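PDB 1CBK: 2-amino-4-hydroxy-6-hydroxymethyldihydropteridine pyrophosphokinase from Haemophilus influenzae, which catalyses the transfer of pyrophosphate from ATP to 6-hydroxymethyl-7,8-dihydropterin, yielding AMP and the dihydropterin diphosphate in folate biosynthesis. Local coordinates for residues A[6-11]-A[94-99]. Residues are numbered along the deposited sequence; the frame is centred on the assembly and turned at random.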
loop_
_atom_site.group_PDB
_atom_site.type_symbol
_atom_site.label_atom_id
_atom_site.label_comp_id
_atom_site.label_asym_id
_atom_site.label_seq_id
_atom_site.Cartn_x
_atom_site.Cartn_y
_atom_site.Cartn_z
ATOM N N ILE A 6 -5.000 11.402 -11.767
ATOM C CA ILE A 6 -5.207 10.007 -12.168
ATOM C C ILE A 6 -3.864 9.307 -12.381
ATOM O O ILE A 6 -2.974 9.839 -13.053
ATOM C CB ILE A 6 -6.057 9.949 -13.474
ATOM C CG1 ILE A 6 -7.426 10.591 -13.207
ATOM C CG2 ILE A 6 -6.214 8.495 -13.977
ATOM C CD1 ILE A 6 -8.204 10.866 -14.452
ATOM N N ALA A 7 -3.711 8.134 -11.768
ATOM C CA ALA A 7 -2.490 7.343 -11.902
ATOM C C ALA A 7 -2.732 6.305 -13.006
ATOM O O ALA A 7 -3.813 5.717 -13.083
ATOM C CB ALA A 7 -2.153 6.634 -10.566
ATOM N N LEU A 8 -1.747 6.124 -13.879
ATOM C CA LEU A 8 -1.847 5.145 -14.968
ATOM C C LEU A 8 -0.651 4.194 -14.922
ATOM O O LEU A 8 0.478 4.625 -14.724
ATOM C CB LEU A 8 -1.867 5.836 -16.353
ATOM C CG LEU A 8 -2.859 6.950 -16.697
ATOM C CD1 LEU A 8 -2.328 8.305 -16.231
ATOM C CD2 LEU A 8 -3.100 6.935 -18.199
ATOM N N GLY A 9 -0.898 2.916 -15.177
ATOM C CA GLY A 9 0.189 1.947 -15.178
ATOM C C GLY A 9 -0.107 0.803 -16.128
ATOM O O GLY A 9 -1.273 0.509 -16.388
ATOM N N SER A 10 0.932 0.189 -16.683
ATOM C CA SER A 10 0.751 -0.943 -17.608
ATOM C C SER A 10 2.051 -1.675 -17.776
ATOM O O SER A 10 3.112 -1.051 -17.736
ATOM C CB SER A 10 0.308 -0.450 -19.005
ATOM O OG SER A 10 0.390 -1.478 -20.004
ATOM N N ASN A 11 1.993 -2.990 -17.921
ATOM C CA ASN A 11 3.215 -3.748 -18.191
ATOM C C ASN A 11 2.944 -4.872 -19.211
ATOM O O ASN A 11 3.747 -5.794 -19.350
ATOM C CB ASN A 11 3.886 -4.315 -16.916
ATOM C CG ASN A 11 3.185 -5.538 -16.349
ATOM O OD1 ASN A 11 1.976 -5.728 -16.501
ATOM N ND2 ASN A 11 3.938 -6.342 -15.621
ATOM N N LEU A 94 -3.555 -2.366 -18.490
ATOM C CA LEU A 94 -3.829 -0.997 -18.049
ATOM C C LEU A 94 -4.603 -0.905 -16.735
ATOM O O LEU A 94 -5.540 -1.665 -16.500
ATOM C CB LEU A 94 -4.659 -0.247 -19.126
ATOM C CG LEU A 94 -5.088 1.208 -18.838
ATOM C CD1 LEU A 94 -3.897 2.143 -19.058
ATOM C CD2 LEU A 94 -6.243 1.599 -19.746
ATOM N N ASP A 95 -4.208 0.048 -15.901
ATOM C CA ASP A 95 -4.892 0.352 -14.645
ATOM C C ASP A 95 -4.973 1.884 -14.578
ATOM O O ASP A 95 -3.968 2.551 -14.791
ATOM C CB ASP A 95 -4.100 -0.140 -13.416
ATOM C CG ASP A 95 -4.617 -1.451 -12.859
ATOM O OD1 ASP A 95 -5.574 -2.013 -13.409
ATOM O OD2 ASP A 95 -4.053 -1.929 -11.857
ATOM N N LEU A 96 -6.178 2.407 -14.355
ATOM C CA LEU A 96 -6.435 3.845 -14.208
ATOM C C LEU A 96 -6.945 3.976 -12.779
ATOM O O LEU A 96 -7.878 3.276 -12.406
ATOM C CB LEU A 96 -7.523 4.321 -15.185
ATOM C CG LEU A 96 -7.167 4.162 -16.668
ATOM C CD1 LEU A 96 -8.282 4.739 -17.538
ATOM C CD2 LEU A 96 -5.839 4.857 -16.948
ATOM N N ASP A 97 -6.332 4.840 -11.974
ATOM C CA ASP A 97 -6.748 5.001 -10.572
ATOM C C ASP A 97 -6.910 6.485 -10.179
ATOM O O ASP A 97 -6.040 7.293 -10.472
ATOM C CB ASP A 97 -5.698 4.384 -9.627
ATOM C CG ASP A 97 -5.662 2.867 -9.687
ATOM O OD1 ASP A 97 -6.715 2.232 -9.459
ATOM O OD2 ASP A 97 -4.573 2.308 -9.939
ATOM N N ILE A 98 -8.021 6.833 -9.539
ATOM C CA ILE A 98 -8.221 8.214 -9.096
ATOM C C ILE A 98 -7.404 8.390 -7.804
ATOM O O ILE A 98 -7.674 7.750 -6.794
ATOM C CB ILE A 98 -9.704 8.530 -8.780
ATOM C CG1 ILE A 98 -10.598 8.272 -9.995
ATOM C CG2 ILE A 98 -9.818 10.002 -8.366
ATOM C CD1 ILE A 98 -12.081 8.107 -9.658
ATOM N N LEU A 99 -6.350 9.191 -7.872
ATOM C CA LEU A 99 -5.498 9.430 -6.712
ATOM C C LEU A 99 -6.108 10.501 -5.824
ATOM O O LEU A 99 -6.181 10.345 -4.608
ATOM C CB LEU A 99 -4.125 9.921 -7.143
ATOM C CG LEU A 99 -3.170 9.054 -7.951
ATOM C CD1 LEU A 99 -1.921 9.891 -8.301
ATOM C CD2 LEU A 99 -2.769 7.819 -7.122
#
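Ala-7 and Asp-97 exchange two backbone hydrogen bonds, from Ala-7 N to Asp-97 O at 2.8 Å and from Asp-97 N to Ala-7 O at 2.9 Å. Two residues on, Gly-9 and Asp-95 form the second hydrogen-bonded pair; its bonds are more bent, with an N-H...O angle of 144° where Asp-95 N meets Gly-9 O. The same carbonyls also receive CA-H...O contacts, such as Leu-8 CA to Asp-95 O at 3.4 Å, in the usual manner of antiparallel strands.

Between these two hydrogen-bonded pairs, the non-hydrogen-bonded pair Leu-8 and Leu-96 faces helices 15-27 and 67-80. Leu-96 CD2 reaches across to lie 3.7 Å from both CG and CD2 of Leu-8, the two branched side chains crossing obliquely. Helix 15-27 meets Leu-8 through Leu-23, while Leu-74 and Ile-77 of helix 67-80 pack on Leu-96, so bulky aliphatic residues suit this buried layer. In this HPPK fold, strand 95-101 is the outermost member of an antiparallel sheet, and strand 2-10 joins it to strand 54-63, to which Leu-8 is also backbone-bonded through Ala-57.

On the other face, Leu-99 CG stands anti to its carbonyl carbon (chi1 -65°), and the isopropyl end lies against Ala-7, CD2 to CB 3.7 Å. The small methyl of Ala-7 suits a place shared with this branched neighbour.

At the pterin pocket, the same face is formed by Gly-9 and Asp-95, both of which touch the bound 7,8-dihydro-7,7-dimethyl-6-hydroxypterin. Having no side chain, Gly-9 puts none on the ligand's face of the sheet. The Asp-95 carboxylate turns away from strand 2-10 and is held by two salt bridges, OD1 with Arg-83 and OD2 with Arg-92, the latter another pocket residue; an acidic residue suits this place between two arginines.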